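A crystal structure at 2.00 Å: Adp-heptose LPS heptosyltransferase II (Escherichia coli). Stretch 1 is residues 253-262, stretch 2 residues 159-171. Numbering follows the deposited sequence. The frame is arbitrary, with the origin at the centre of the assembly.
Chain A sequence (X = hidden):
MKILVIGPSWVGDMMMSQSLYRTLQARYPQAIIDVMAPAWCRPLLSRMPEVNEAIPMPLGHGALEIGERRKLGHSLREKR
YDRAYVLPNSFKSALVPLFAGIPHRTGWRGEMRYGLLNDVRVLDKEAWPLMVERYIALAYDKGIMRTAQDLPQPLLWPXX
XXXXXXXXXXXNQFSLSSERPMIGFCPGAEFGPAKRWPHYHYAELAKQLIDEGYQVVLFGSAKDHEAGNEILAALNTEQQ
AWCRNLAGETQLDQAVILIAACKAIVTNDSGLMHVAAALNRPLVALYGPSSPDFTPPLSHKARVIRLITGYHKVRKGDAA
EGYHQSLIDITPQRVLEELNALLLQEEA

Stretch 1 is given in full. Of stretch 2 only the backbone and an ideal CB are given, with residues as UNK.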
# COMPACT_ATOMS: atom_id res chain seq x y z
N ASP A 253 4.62 10.15 2.48
CA ASP A 253 4.85 10.90 1.26
C ASP A 253 6.33 10.84 0.89
O ASP A 253 6.68 10.68 -0.27
CB ASP A 253 4.32 12.35 1.41
CG ASP A 253 5.04 13.15 2.49
OD1 ASP A 253 5.40 12.60 3.54
OD2 ASP A 253 5.22 14.37 2.27
N GLN A 254 7.21 10.93 1.88
CA GLN A 254 8.64 10.86 1.61
C GLN A 254 9.02 9.44 1.20
O GLN A 254 9.89 9.24 0.35
CB GLN A 254 9.42 11.28 2.84
CG GLN A 254 9.15 12.70 3.23
CD GLN A 254 9.71 13.05 4.59
OE1 GLN A 254 9.44 12.36 5.57
NE2 GLN A 254 10.48 14.12 4.65
N ALA A 255 8.37 8.44 1.80
CA ALA A 255 8.64 7.05 1.46
C ALA A 255 8.27 6.80 0.00
O ALA A 255 9.01 6.13 -0.72
CB ALA A 255 7.84 6.12 2.38
N VAL A 256 7.13 7.33 -0.43
CA VAL A 256 6.67 7.16 -1.81
C VAL A 256 7.72 7.71 -2.78
O VAL A 256 8.07 7.07 -3.76
CB VAL A 256 5.36 7.92 -2.05
CG1 VAL A 256 5.09 8.01 -3.54
CG2 VAL A 256 4.20 7.19 -1.35
N ILE A 257 8.20 8.91 -2.49
CA ILE A 257 9.20 9.56 -3.32
C ILE A 257 10.50 8.75 -3.40
O ILE A 257 11.00 8.47 -4.48
CB ILE A 257 9.52 10.99 -2.79
CG1 ILE A 257 8.27 11.88 -2.92
CG2 ILE A 257 10.70 11.59 -3.56
CD1 ILE A 257 8.32 13.16 -2.10
N LEU A 258 11.01 8.34 -2.24
CA LEU A 258 12.26 7.56 -2.20
C LEU A 258 12.15 6.20 -2.90
O LEU A 258 13.09 5.75 -3.56
CB LEU A 258 12.73 7.37 -0.76
CG LEU A 258 13.21 8.67 -0.09
CD1 LEU A 258 13.49 8.45 1.39
CD2 LEU A 258 14.46 9.19 -0.80
N ILE A 259 11.02 5.53 -2.72
CA ILE A 259 10.80 4.26 -3.38
C ILE A 259 10.83 4.49 -4.90
O ILE A 259 11.43 3.71 -5.65
CB ILE A 259 9.44 3.64 -2.94
CG1 ILE A 259 9.58 3.11 -1.51
CG2 ILE A 259 9.01 2.52 -3.90
CD1 ILE A 259 8.28 2.66 -0.87
N ALA A 260 10.21 5.57 -5.35
CA ALA A 260 10.20 5.90 -6.77
C ALA A 260 11.62 6.11 -7.29
O ALA A 260 11.91 5.82 -8.45
CB ALA A 260 9.36 7.17 -7.00
N ALA A 261 12.52 6.60 -6.44
CA ALA A 261 13.90 6.86 -6.83
C ALA A 261 14.78 5.60 -6.89
O ALA A 261 15.90 5.65 -7.38
CB ALA A 261 14.52 7.88 -5.90
N CYS A 262 14.27 4.48 -6.39
CA CYS A 262 15.01 3.22 -6.40
C CYS A 262 14.95 2.50 -7.73
O CYS A 262 13.92 2.51 -8.39
CB CYS A 262 14.47 2.26 -5.35
SG CYS A 262 14.73 2.79 -3.63
N UNK A 159 -2.15 4.00 -8.87
CA UNK A 159 -1.08 4.55 -9.68
C UNK A 159 -0.60 5.85 -9.04
O UNK A 159 -1.39 6.71 -8.69
CB UNK A 159 -1.54 4.78 -11.12
N UNK A 160 0.72 5.96 -8.88
CA UNK A 160 1.34 7.13 -8.28
C UNK A 160 2.43 7.68 -9.19
O UNK A 160 3.13 6.91 -9.86
CB UNK A 160 1.92 6.79 -6.90
N UNK A 161 2.58 9.00 -9.22
CA UNK A 161 3.60 9.65 -10.04
C UNK A 161 4.48 10.49 -9.13
O UNK A 161 4.02 11.04 -8.14
CB UNK A 161 2.97 10.51 -11.14
N UNK A 162 5.76 10.58 -9.48
CA UNK A 162 6.75 11.35 -8.73
C UNK A 162 7.71 12.03 -9.71
O UNK A 162 8.23 11.39 -10.63
CB UNK A 162 7.51 10.45 -7.76
N UNK A 163 7.96 13.32 -9.53
CA UNK A 163 8.85 14.06 -10.43
C UNK A 163 10.32 13.91 -10.07
O UNK A 163 10.66 13.54 -8.94
CB UNK A 163 8.48 15.54 -10.42
N UNK A 164 11.20 14.23 -11.01
CA UNK A 164 12.63 14.14 -10.76
C UNK A 164 13.06 15.12 -9.69
O UNK A 164 13.95 14.83 -8.89
CB UNK A 164 13.42 14.39 -12.05
N UNK A 165 12.42 16.28 -9.67
CA UNK A 165 12.74 17.30 -8.68
C UNK A 165 12.45 16.81 -7.27
O UNK A 165 13.23 17.05 -6.34
CB UNK A 165 11.95 18.58 -8.96
N UNK A 166 11.32 16.12 -7.11
CA UNK A 166 10.94 15.58 -5.81
C UNK A 166 11.97 14.54 -5.37
O UNK A 166 12.46 14.57 -4.25
CB UNK A 166 9.54 14.97 -5.86
N UNK A 167 12.29 13.61 -6.27
CA UNK A 167 13.26 12.58 -5.95
C UNK A 167 14.60 13.18 -5.56
O UNK A 167 15.23 12.77 -4.59
CB UNK A 167 13.43 11.63 -7.14
N UNK A 168 15.04 14.17 -6.33
CA UNK A 168 16.32 14.84 -6.09
C UNK A 168 16.42 15.46 -4.69
O UNK A 168 17.35 15.17 -3.94
CB UNK A 168 16.54 15.93 -7.15
N UNK A 169 15.46 16.32 -4.34
CA UNK A 169 15.47 16.95 -3.04
C UNK A 169 15.35 15.96 -1.88
O UNK A 169 16.08 16.04 -0.90
CB UNK A 169 14.33 17.97 -2.96
N UNK A 170 14.39 15.05 -1.99
CA UNK A 170 14.15 14.08 -0.94
C UNK A 170 15.37 13.19 -0.69
O UNK A 170 15.64 12.84 0.46
CB UNK A 170 12.94 13.22 -1.30
N UNK A 171 16.11 12.85 -1.74
CA UNK A 171 17.31 12.05 -1.54
C UNK A 171 18.31 12.85 -0.69
O UNK A 171 18.98 12.29 0.18
CB UNK A 171 17.93 11.65 -2.88

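Position 159 is extended, and its CB has nothing of stretch 1 within 5.5 Å. Almost any residue would suit. It is Gln-159.

Position 160 is also extended. Its CB points toward stretch 1 and lies 4.8 Å from Val-256 CG1. That leaves space for a branched or longer apolar chain. It is Leu-160, and its CD1 reaches to 4.1 Å from Val-256 CG1.

Position 161 points away, as expected one residue along an extended segment. A polar residue is likely. It is Gln-161.

Position 162 points back toward stretch 1, its CB already 3.8 Å from Ala-260 CB and 4.8 Å from Ile-257 CA. The surface is apolar and close, so a compact apolar residue fits, and the extended backbone favours a beta-branched one. It is Val-162. CG2 lies 3.8 Å from Ala-260 CB and 4.0 Å from Val-256 CG1, while CG1 lies 4.1 Å from Ile-257 CG2.

Position 163 directly precedes a helix, at the N-cap. Ser, Thr, Asp or Asn would suit. It is Ser-163, whose OG accepts from the backbone N of residue 166 at 3.3 Å.

Positions 164 and 165 are in the first turn, with nothing of stretch 1 within 5.5 Å of either CB. Position 164 points away and could be polar; it is Glu-164. Position 165 has ordinary helical angles and room for a CB, so glycine is not required. It is Gly-165.

Position 166 points toward stretch 1, its CB 4.2 Å from Ile-257 CG2. An apolar residue or a long chain with an aliphatic stem could follow. It is Glu-166; its OE1 accepts from Ser-163 N at 3.1 Å, so the two residues bond in both directions, one bond being the cap.

Position 167 points sideways, its CB 4.1 Å from Ala-261 CB. The small alanines leave a path for a long chain, and Ala-260 O offers an acceptor. Leu, Met, Arg or Lys could serve. It is Lys-167. CD packs 3.9 Å from Ala-261 CA, and NZ forms a salt bridge with Glu-164 OE2 at 3.1 Å. Two waters each link NZ to Ala-260 O.

Position 168 points away and 169 sideways, both CBs clear of stretch 1. Many residues would suit. They are Ser-168 and Tyr-169.

Position 170 points toward stretch 1, its CB only 3.6 Å from Ile-257 CG2. A small residue such as Ala, Ser, Thr or Val is favoured. It is Thr-170. CG2 meets Leu-258 CG at 3.7 Å, and OG1 donates to Glu-166 O at 2.9 Å.

Position 171 points sideways, its CB 4.7 Å from Leu-258 CD2. A modest apolar residue fits. It is Cys-171, with SG 4.0 Å from Leu-258 CD2.

Stretch 2 (159-171) QLQVSEGEKSYTC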
# COMPACT_ATOMS: atom_id res chain seq x y z
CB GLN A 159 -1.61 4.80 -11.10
CG GLN A 159 -0.63 5.38 -12.08
CD GLN A 159 -1.16 5.32 -13.51
OE1 GLN A 159 -2.27 5.79 -13.80
NE2 GLN A 159 -0.37 4.75 -14.42
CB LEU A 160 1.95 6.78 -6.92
CG LEU A 160 1.00 6.32 -5.81
CD1 LEU A 160 1.79 5.89 -4.57
CD2 LEU A 160 0.03 7.44 -5.47
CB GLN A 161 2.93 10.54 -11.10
CG GLN A 161 1.92 9.82 -12.01
CD GLN A 161 2.59 8.93 -13.04
OE1 GLN A 161 3.38 9.40 -13.86
NE2 GLN A 161 2.27 7.64 -13.01
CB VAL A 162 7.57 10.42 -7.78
CG1 VAL A 162 8.72 11.20 -7.15
CG2 VAL A 162 6.67 9.83 -6.70
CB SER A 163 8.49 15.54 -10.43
OG SER A 163 8.80 16.12 -9.17
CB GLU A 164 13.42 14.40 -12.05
CG GLU A 164 13.13 13.39 -13.14
CD GLU A 164 13.27 11.96 -12.65
OE1 GLU A 164 14.37 11.59 -12.18
OE2 GLU A 164 12.27 11.21 -12.72
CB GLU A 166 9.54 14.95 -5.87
CG GLU A 166 8.41 15.94 -6.14
CD GLU A 166 7.03 15.29 -6.10
OE1 GLU A 166 6.80 14.33 -6.86
OE2 GLU A 166 6.18 15.75 -5.31
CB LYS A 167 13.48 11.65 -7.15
CG LYS A 167 12.28 10.80 -7.55
CD LYS A 167 12.62 9.99 -8.81
CE LYS A 167 11.37 9.49 -9.52
NZ LYS A 167 11.70 8.87 -10.84
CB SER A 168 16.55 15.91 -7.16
OG SER A 168 17.87 16.39 -7.10
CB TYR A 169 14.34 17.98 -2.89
CG TYR A 169 14.20 18.44 -1.46
CD1 TYR A 169 15.24 19.12 -0.82
CD2 TYR A 169 13.09 18.08 -0.69
CE1 TYR A 169 15.19 19.41 0.53
CE2 TYR A 169 13.03 18.37 0.68
CZ TYR A 169 14.09 19.04 1.28
OH TYR A 169 14.08 19.31 2.63
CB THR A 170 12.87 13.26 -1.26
OG1 THR A 170 11.77 14.16 -1.45
CG2 THR A 170 12.53 12.33 -0.12
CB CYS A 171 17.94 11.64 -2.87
SG CYS A 171 17.11 10.20 -3.60
O HOH W 1 13.79 7.11 -10.47
O HOH W 2 10.31 6.20 -10.79
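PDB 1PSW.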